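Local structure of nucleoside-diphosphate sugar epimerase (SulA family) (Corynebacterium glutamicum, 3OH8) at residues F11-V16 with F96-G101; G154-V159 with Q176-E181; V299-T304 with S359-A364. The protein probably acts as a nucleoside-diphosphate sugar epimerase, using a Rossmann-type domain of the NAD-dependent epimerase/dehydratase family. All coordinates share one frame; numbering follows the deposited sequence.

Contact 1: F11-V16 with F96-G101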
loop_
_atom_site.group_PDB
_atom_site.type_symbol
_atom_site.label_atom_id
_atom_site.label_comp_id
_atom_site.label_asym_id
_atom_site.label_seq_id
_atom_site.Cartn_x
_atom_site.Cartn_y
_atom_site.Cartn_z
ATOM N N PHE A 11 17.437 5.570 -9.150
ATOM C CA PHE A 11 17.367 6.852 -8.457
ATOM C C PHE A 11 18.674 7.049 -7.684
ATOM O O PHE A 11 19.306 6.072 -7.304
ATOM C CB PHE A 11 16.153 6.893 -7.521
ATOM C CG PHE A 11 14.843 6.910 -8.255
ATOM C CD1 PHE A 11 14.368 8.085 -8.808
ATOM C CD2 PHE A 11 14.120 5.739 -8.446
ATOM C CE1 PHE A 11 13.189 8.101 -9.514
ATOM C CE2 PHE A 11 12.930 5.746 -9.149
ATOM C CZ PHE A 11 12.464 6.927 -9.688
ATOM N N PRO A 12 19.075 8.312 -7.460
ATOM C CA PRO A 12 20.339 8.652 -6.786
ATOM C C PRO A 12 20.429 8.025 -5.400
ATOM O O PRO A 12 19.422 7.974 -4.693
ATOM C CB PRO A 12 20.268 10.177 -6.663
ATOM C CG PRO A 12 19.362 10.600 -7.784
ATOM C CD PRO A 12 18.327 9.509 -7.885
ATOM N N ARG A 13 21.616 7.569 -5.008
ATOM C CA ARG A 13 21.780 6.896 -3.722
ATOM C C ARG A 13 21.366 7.799 -2.557
ATOM O O ARG A 13 20.844 7.338 -1.544
ATOM C CB ARG A 13 23.227 6.408 -3.541
ATOM C CG ARG A 13 23.488 5.744 -2.185
ATOM C CD ARG A 13 24.837 5.016 -2.161
ATOM N NE ARG A 13 25.947 5.880 -2.573
ATOM C CZ ARG A 13 26.790 6.482 -1.734
ATOM N NH1 ARG A 13 26.670 6.312 -0.424
ATOM N NH2 ARG A 13 27.769 7.248 -2.207
ATOM N N GLU A 14 21.598 9.092 -2.692
ATOM C CA GLU A 14 21.173 10.012 -1.641
ATOM C C GLU A 14 19.643 9.982 -1.446
ATOM O O GLU A 14 19.150 9.994 -0.317
ATOM C CB GLU A 14 21.661 11.422 -1.966
ATOM C CG GLU A 14 21.282 12.478 -0.955
ATOM C CD GLU A 14 21.620 13.878 -1.443
ATOM O OE1 GLU A 14 22.569 14.017 -2.243
ATOM O OE2 GLU A 14 20.934 14.838 -1.033
HETATM N N MSE A 15 18.894 9.950 -2.541
HETATM C CA MSE A 15 17.431 9.869 -2.467
HETATM C C MSE A 15 16.996 8.512 -1.912
HETATM O O MSE A 15 16.091 8.420 -1.071
HETATM C CB MSE A 15 16.813 10.110 -3.858
HETATM C CG MSE A 15 15.283 9.828 -3.989
HETATM SE SE MSE A 15 14.630 10.163 -5.664
HETATM C CE MSE A 15 15.371 11.769 -5.994
ATOM N N VAL A 16 17.619 7.448 -2.399
ATOM C CA VAL A 16 17.240 6.105 -1.962
ATOM C C VAL A 16 17.513 5.900 -0.475
ATOM O O VAL A 16 16.658 5.409 0.268
ATOM C CB VAL A 16 17.967 5.026 -2.782
ATOM C CG1 VAL A 16 17.624 3.638 -2.267
ATOM C CG2 VAL A 16 17.602 5.157 -4.252
ATOM N N PHE A 96 24.281 0.033 0.135
ATOM C CA PHE A 96 23.906 0.936 -0.951
ATOM C C PHE A 96 25.156 1.478 -1.644
ATOM O O PHE A 96 25.947 2.175 -1.013
ATOM C CB PHE A 96 23.148 2.135 -0.386
ATOM C CG PHE A 96 21.885 1.779 0.361
ATOM C CD1 PHE A 96 21.944 1.283 1.657
ATOM C CD2 PHE A 96 20.644 1.979 -0.224
ATOM C CE1 PHE A 96 20.779 0.983 2.359
ATOM C CE2 PHE A 96 19.479 1.676 0.461
ATOM C CZ PHE A 96 19.545 1.171 1.754
ATOM N N VAL A 97 25.339 1.189 -2.926
ATOM C CA VAL A 97 26.434 1.840 -3.656
ATOM C C VAL A 97 25.944 2.629 -4.860
ATOM O O VAL A 97 24.841 2.406 -5.345
ATOM C CB VAL A 97 27.542 0.854 -4.100
ATOM C CG1 VAL A 97 28.256 0.280 -2.876
ATOM C CG2 VAL A 97 26.979 -0.244 -4.979
ATOM N N ASP A 98 26.765 3.571 -5.326
ATOM C CA ASP A 98 26.469 4.292 -6.557
ATOM C C ASP A 98 26.631 3.351 -7.729
ATOM O O ASP A 98 27.534 2.508 -7.747
ATOM C CB ASP A 98 27.380 5.504 -6.714
ATOM C CG ASP A 98 27.140 6.539 -5.650
ATOM O OD1 ASP A 98 25.953 6.798 -5.325
ATOM O OD2 ASP A 98 28.133 7.084 -5.120
ATOM N N GLN A 99 25.724 3.471 -8.692
ATOM C CA GLN A 99 25.738 2.623 -9.862
ATOM C C GLN A 99 25.172 3.392 -11.043
ATOM O O GLN A 99 23.952 3.539 -11.170
ATOM C CB GLN A 99 24.912 1.362 -9.623
ATOM C CG GLN A 99 24.994 0.383 -10.772
ATOM C CD GLN A 99 26.419 -0.134 -10.977
ATOM O OE1 GLN A 99 27.074 -0.544 -10.030
ATOM N NE2 GLN A 99 26.892 -0.117 -12.218
ATOM N N ASP A 100 26.063 3.905 -11.892
ATOM C CA ASP A 100 25.651 4.630 -13.094
ATOM C C ASP A 100 24.624 5.739 -12.822
ATOM O O ASP A 100 23.663 5.893 -13.562
ATOM C CB ASP A 100 25.117 3.639 -14.131
ATOM C CG ASP A 100 26.172 2.607 -14.539
ATOM O OD1 ASP A 100 27.356 2.992 -14.661
ATOM O OD2 ASP A 100 25.830 1.419 -14.720
ATOM N N GLY A 101 24.838 6.509 -11.758
ATOM C CA GLY A 101 23.930 7.590 -11.413
ATOM C C GLY A 101 22.721 7.137 -10.606
ATOM O O GLY A 101 22.012 7.962 -10.026
HETATM O O HOH W 1 23.873 7.219 -6.909
#

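Contact 2: G154-V159 with Q176-E181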
loop_
_atom_site.group_PDB
_atom_site.type_symbol
_atom_site.label_atom_id
_atom_site.label_comp_id
_atom_site.label_asym_id
_atom_site.label_seq_id
_atom_site.Cartn_x
_atom_site.Cartn_y
_atom_site.Cartn_z
ATOM N N GLY A 154 -9.566 6.638 9.616
ATOM C CA GLY A 154 -9.369 5.283 9.144
ATOM C C GLY A 154 -7.895 4.977 8.938
ATOM O O GLY A 154 -7.547 4.073 8.183
ATOM N N SER A 155 -7.024 5.720 9.617
ATOM C CA SER A 155 -5.580 5.587 9.384
ATOM C C SER A 155 -5.026 4.259 9.906
ATOM O O SER A 155 -3.889 3.892 9.620
ATOM C CB SER A 155 -4.827 6.753 10.030
ATOM O OG SER A 155 -4.880 6.670 11.451
ATOM N N ARG A 156 -5.818 3.539 10.690
ATOM C CA ARG A 156 -5.357 2.258 11.228
ATOM C C ARG A 156 -5.870 1.052 10.449
ATOM O O ARG A 156 -5.418 -0.075 10.674
ATOM C CB ARG A 156 -5.758 2.133 12.690
ATOM C CG ARG A 156 -5.041 3.131 13.574
ATOM C CD ARG A 156 -5.595 3.122 14.990
ATOM N NE ARG A 156 -4.785 3.969 15.857
ATOM C CZ ARG A 156 -5.093 4.264 17.113
ATOM N NH1 ARG A 156 -6.205 3.773 17.648
ATOM N NH2 ARG A 156 -4.289 5.049 17.827
ATOM N N GLY A 157 -6.824 1.283 9.554
ATOM C CA GLY A 157 -7.386 0.213 8.734
ATOM C C GLY A 157 -6.414 -0.208 7.644
ATOM O O GLY A 157 -5.339 0.374 7.520
ATOM N N LEU A 158 -6.793 -1.211 6.855
ATOM C CA LEU A 158 -5.961 -1.735 5.764
ATOM C C LEU A 158 -5.393 -0.638 4.849
ATOM O O LEU A 158 -4.183 -0.518 4.656
ATOM C CB LEU A 158 -6.802 -2.700 4.913
ATOM C CG LEU A 158 -6.224 -4.051 4.463
ATOM C CD1 LEU A 158 -6.919 -4.564 3.182
ATOM C CD2 LEU A 158 -4.744 -3.957 4.254
ATOM N N VAL A 159 -6.278 0.168 4.285
ATOM C CA VAL A 159 -5.866 1.149 3.301
ATOM C C VAL A 159 -5.216 2.346 3.991
ATOM O O VAL A 159 -4.182 2.859 3.540
ATOM C CB VAL A 159 -7.083 1.579 2.450
ATOM C CG1 VAL A 159 -6.716 2.730 1.513
ATOM C CG2 VAL A 159 -7.608 0.379 1.668
ATOM N N GLN A 176 -3.218 11.719 12.354
ATOM C CA GLN A 176 -4.151 10.613 12.423
ATOM C C GLN A 176 -5.320 10.969 13.337
ATOM O O GLN A 176 -5.122 11.329 14.510
ATOM C CB GLN A 176 -3.443 9.344 12.896
ATOM C CG GLN A 176 -2.397 8.830 11.911
ATOM C CD GLN A 176 -1.600 7.655 12.449
ATOM O OE1 GLN A 176 -0.385 7.750 12.625
ATOM N NE2 GLN A 176 -2.278 6.542 12.710
ATOM N N LEU A 177 -6.527 10.912 12.779
ATOM C CA LEU A 177 -7.744 11.146 13.560
ATOM C C LEU A 177 -8.281 9.798 13.988
ATOM O O LEU A 177 -8.799 9.051 13.167
ATOM C CB LEU A 177 -8.797 11.895 12.727
ATOM C CG LEU A 177 -8.225 13.114 11.982
ATOM C CD1 LEU A 177 -9.263 13.817 11.090
ATOM C CD2 LEU A 177 -7.581 14.102 12.955
ATOM N N VAL A 178 -8.145 9.474 15.272
ATOM C CA VAL A 178 -8.431 8.111 15.716
ATOM C C VAL A 178 -9.618 8.009 16.660
ATOM O O VAL A 178 -9.953 8.955 17.379
ATOM C CB VAL A 178 -7.180 7.448 16.359
ATOM C CG1 VAL A 178 -6.033 7.417 15.350
ATOM C CG2 VAL A 178 -6.768 8.209 17.610
ATOM N N ARG A 179 -10.257 6.850 16.660
ATOM C CA ARG A 179 -11.482 6.704 17.434
ATOM C C ARG A 179 -11.240 6.235 18.862
ATOM O O ARG A 179 -12.144 6.262 19.689
ATOM C CB ARG A 179 -12.469 5.809 16.698
ATOM C CG ARG A 179 -12.914 6.419 15.377
ATOM C CD ARG A 179 -13.939 5.571 14.687
ATOM N NE ARG A 179 -13.566 4.164 14.704
ATOM C CZ ARG A 179 -14.419 3.178 14.961
ATOM N NH1 ARG A 179 -15.692 3.455 15.218
ATOM N NH2 ARG A 179 -14.000 1.917 14.966
ATOM N N LYS A 180 -10.016 5.823 19.163
ATOM C CA LYS A 180 -9.684 5.414 20.528
ATOM C C LYS A 180 -8.179 5.337 20.696
ATOM O O LYS A 180 -7.436 5.344 19.714
ATOM C CB LYS A 180 -10.315 4.058 20.862
ATOM C CG LYS A 180 -9.768 2.899 20.035
ATOM C CD LYS A 180 -10.466 1.589 20.366
ATOM C CE LYS A 180 -9.909 0.439 19.537
ATOM N NZ LYS A 180 -10.361 -0.892 20.048
ATOM N N GLU A 181 -7.731 5.296 21.946
ATOM C CA GLU A 181 -6.320 5.097 22.238
ATOM C C GLU A 181 -5.424 5.977 21.377
ATOM O O GLU A 181 -4.530 5.475 20.702
ATOM C CB GLU A 181 -5.967 3.620 22.035
ATOM C CG GLU A 181 -6.906 2.698 22.819
ATOM C CD GLU A 181 -6.651 1.227 22.571
ATOM O OE1 GLU A 181 -6.571 0.469 23.560
ATOM O OE2 GLU A 181 -6.527 0.832 21.393
HETATM O O HOH W 2 -10.681 6.590 12.197
HETATM O O HOH W 3 -7.435 7.148 12.025
#

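Contact 3: V299-T304 with S359-A364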
loop_
_atom_site.group_PDB
_atom_site.type_symbol
_atom_site.label_atom_id
_atom_site.label_comp_id
_atom_site.label_asym_id
_atom_site.label_seq_id
_atom_site.Cartn_x
_atom_site.Cartn_y
_atom_site.Cartn_z
ATOM N N VAL A 299 -13.260 18.596 -3.666
ATOM C CA VAL A 299 -13.735 17.313 -3.153
ATOM C C VAL A 299 -13.633 16.239 -4.228
ATOM O O VAL A 299 -14.013 16.477 -5.381
ATOM C CB VAL A 299 -15.220 17.409 -2.688
ATOM C CG1 VAL A 299 -15.709 16.075 -2.125
ATOM C CG2 VAL A 299 -15.382 18.519 -1.667
ATOM N N ALA A 300 -13.101 15.073 -3.862
ATOM C CA ALA A 300 -13.166 13.898 -4.736
ATOM C C ALA A 300 -13.696 12.694 -3.969
ATOM O O ALA A 300 -13.515 12.590 -2.753
ATOM C CB ALA A 300 -11.809 13.581 -5.328
ATOM N N PHE A 301 -14.350 11.793 -4.697
ATOM C CA PHE A 301 -14.906 10.567 -4.144
ATOM C C PHE A 301 -14.146 9.425 -4.764
ATOM O O PHE A 301 -14.146 9.258 -5.986
ATOM C CB PHE A 301 -16.390 10.429 -4.506
ATOM C CG PHE A 301 -17.171 11.686 -4.314
ATOM C CD1 PHE A 301 -17.386 12.187 -3.042
ATOM C CD2 PHE A 301 -17.696 12.364 -5.399
ATOM C CE1 PHE A 301 -18.104 13.346 -2.855
ATOM C CE2 PHE A 301 -18.415 13.532 -5.218
ATOM C CZ PHE A 301 -18.614 14.022 -3.940
ATOM N N ILE A 302 -13.476 8.646 -3.930
ATOM C CA ILE A 302 -12.677 7.528 -4.425
ATOM C C ILE A 302 -13.565 6.287 -4.416
ATOM O O ILE A 302 -13.665 5.593 -3.408
ATOM C CB ILE A 302 -11.419 7.323 -3.555
ATOM C CG1 ILE A 302 -10.635 8.636 -3.450
ATOM C CG2 ILE A 302 -10.529 6.221 -4.121
ATOM C CD1 ILE A 302 -10.362 9.313 -4.800
ATOM N N ARG A 303 -14.245 6.044 -5.537
ATOM C CA ARG A 303 -15.109 4.884 -5.655
ATOM C C ARG A 303 -14.239 3.648 -5.841
ATOM O O ARG A 303 -13.827 3.325 -6.948
ATOM C CB ARG A 303 -16.093 5.061 -6.824
ATOM C CG ARG A 303 -16.972 6.302 -6.672
ATOM C CD ARG A 303 -18.011 6.442 -7.808
ATOM N NE ARG A 303 -18.873 7.600 -7.580
ATOM C CZ ARG A 303 -19.582 8.210 -8.526
ATOM N NH1 ARG A 303 -19.543 7.785 -9.788
ATOM N NH2 ARG A 303 -20.323 9.255 -8.203
ATOM N N THR A 304 -13.963 2.965 -4.737
ATOM C CA THR A 304 -13.024 1.855 -4.734
ATOM C C THR A 304 -13.648 0.522 -5.130
ATOM O O THR A 304 -14.781 0.204 -4.745
ATOM C CB THR A 304 -12.428 1.661 -3.338
ATOM O OG1 THR A 304 -12.018 2.933 -2.823
ATOM C CG2 THR A 304 -11.228 0.726 -3.421
ATOM N N SER A 359 -10.859 15.823 -9.044
ATOM C CA SER A 359 -12.035 16.227 -8.289
ATOM C C SER A 359 -13.266 15.500 -8.804
ATOM O O SER A 359 -13.263 14.984 -9.931
ATOM C CB SER A 359 -12.232 17.748 -8.339
ATOM O OG SER A 359 -12.829 18.151 -9.548
ATOM N N GLY A 360 -14.309 15.444 -7.978
ATOM C CA GLY A 360 -15.501 14.678 -8.325
ATOM C C GLY A 360 -15.257 13.193 -8.118
ATOM O O GLY A 360 -14.299 12.804 -7.433
ATOM N N PRO A 361 -16.117 12.349 -8.699
ATOM C CA PRO A 361 -15.966 10.895 -8.557
ATOM C C PRO A 361 -14.749 10.349 -9.315
ATOM O O PRO A 361 -14.491 10.768 -10.438
ATOM C CB PRO A 361 -17.249 10.346 -9.187
ATOM C CG PRO A 361 -17.656 11.409 -10.192
ATOM C CD PRO A 361 -17.285 12.715 -9.525
ATOM N N ILE A 362 -14.002 9.440 -8.693
ATOM C CA ILE A 362 -12.911 8.757 -9.369
ATOM C C ILE A 362 -13.090 7.253 -9.182
ATOM O O ILE A 362 -13.178 6.787 -8.052
ATOM C CB ILE A 362 -11.567 9.148 -8.754
ATOM C CG1 ILE A 362 -11.350 10.665 -8.853
ATOM C CG2 ILE A 362 -10.458 8.402 -9.438
ATOM C CD1 ILE A 362 -11.205 11.179 -10.300
ATOM N N ASN A 363 -13.193 6.491 -10.272
ATOM C CA ASN A 363 -13.231 5.037 -10.140
ATOM C C ASN A 363 -11.827 4.534 -9.805
ATOM O O ASN A 363 -10.929 4.580 -10.651
ATOM C CB ASN A 363 -13.736 4.360 -11.420
ATOM C CG ASN A 363 -15.241 4.546 -11.643
ATOM O OD1 ASN A 363 -15.757 4.270 -12.733
ATOM N ND2 ASN A 363 -15.946 4.990 -10.619
ATOM N N ALA A 364 -11.621 4.078 -8.574
ATOM C CA ALA A 364 -10.313 3.532 -8.206
ATOM C C ALA A 364 -10.363 2.030 -8.386
ATOM O O ALA A 364 -10.617 1.288 -7.442
ATOM C CB ALA A 364 -9.949 3.895 -6.778
#

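Contact 1: F11-V16 with F96-G101
Arg13 grips the carboxylate of Asp98 side-on with two nitrogens, a bidentate salt bridge that ties the start of a helix to the end of a strand. Arg13 NE lies 2.9 Å from Asp98 OD1, and Arg13 NH2 is equally close, 2.9 Å, to Asp98 OD2; both bonds are nearly straight. The oxygens lie near the guanidinium plane, but the donors meet them from above the carboxylate plane, the two flat groups being turned 56° against each other. On its way to the acid the arginine chain passes Phe96, with Arg13 CD 3.3 Å from Phe96 O. A bend there (chi3 53°) swings NE toward Asp98. Water adds a second link, accepting from Arg13 N and donating to Asp98 OD1, 2.6 Å away. OD1 thus has two donors close to the helix N terminus, where the acid would tend to stay ionised. One turn on, Val16 CG1 meets the edge of the Phe96 ring, 3.8 Å from CE2. The antiparallel sheet holding strand 91-99, with long helix 119-139 packed nearby, is consistent with a helix-grip fold. In the second shell Arg13 NH1 binds Gly72 O, and Trp17 and His20 make edge-to-face contacts with Phe96. Phe11, just ahead of the N-cap residue Pro12, packs against helix 119-139.

Contact 2: G154-V159 with Q176-E181
Arg156 reaches from the loop after the first Rossmann strand to the end of the second, laying one face of its guanidinium against Val178. The valine CG1 stands 3.6 Å above the guanidinium plane of Arg156, displaced toward the rim, and the two side chains cross at about a right angle. Beside this, Ser155 presses on the chain of Gln176, its OG 3.3 Å from Gln176 CG. The serine takes the crowded position, with OG between backbone N and carbonyl carbon (chi1 69°), and from there OG and Ser155 N bind the same water. That water donates to Leu177 O at 2.6 Å, and a second water joins Gly154 N to the same carbonyl. Here the two backbones meet through solvent, their closest CA atoms being 6.0 Å apart, at Ser155 and Gln176. The loop is the glycine-rich turn of a beta-alpha-beta unit: Gly154 to Gly157 form a type I turn, and Gly157 takes the N-cap position of helix 158-169, as in dinucleotide-binding relatives.

The outer side is looser. Past the strand end, the exposed residues Lys180 and Glu181 meet the arginine mainly through backbone oxygens. Arg156 NH2 lies 2.9 Å from Glu181 O, a nearly straight bond; Arg156 NH1 is 2.9 Å from Lys180 O, but that bond is more bent (142° at the hydrogen) and the acceptor is tilted from the guanidinium plane. Arg156 NH1 and Glu181 OE2 stay 4.8 Å apart, without contact. Neutral carbonyls leave the guanidinium charge in place, though Glu181 may offset it in part. With Lys186 close by, the loop end may still be net positive, which could favour an anionic group nearby.

Contact 3: V299-T304 with S359-A364
With CG anti to the carbonyl carbon (chi1 -59°) and the chain extended as far as NE, Arg303 lies alongside Pro361 and points the same way. Pro361 CB sits over the centre of the guanidinium, 3.2 Å from Arg303 CZ, a tight fit of aliphatic carbon on a flat cation. On the other side of the sheet Ile302 CG2, anti to its backbone N, touches Ala364 CB at 3.6 Å, while Ile302 CD1 leans on Ile362 CB.

Five backbone hydrogen bonds join the strands in parallel register, among them Ile362 N to Phe301 O at 2.7 Å. The next, from Arg303 N to Ile362 O, is more bent, 138° at the hydrogen. Gly360 opens the pairing at positive phi, and Ala300 CA makes a CA-H...O contact with Gly360 O.

Beyond the pair, Glu286 forms a salt bridge with Arg303 NE, Tyr258 binds NH1 and Phe257 adds a cation-pi contact. Strand 248-254 flanks strand 298-308 within the Rossmann-type sheet. Helix 342-354 packs on the side of Ile302, Thr304 and Ala364, bringing Leu345 against the last two.

How the contacts relate
From the N terminus, contact 1 closes first, bringing helix 13-21 back to strand 91-99 across 79 intervening residues and so fastening that helix to the N-terminal antiparallel sheet. Helix 119-139 follows, and the chain then enters the Rossmann-type domain. Contact 2 closes a short loop of 16 residues around helix 158-169. Contact 3 closes later, across 54 residues that include helix 342-354, and pairs two strands of the same mixed sheet that contact 2 reaches. The three loops run in series; none nests in or crosses another. Contact 1 stands apart, its centre 35 and 36 Å from the centres of contacts 2 and 3, which are themselves 21 Å apart.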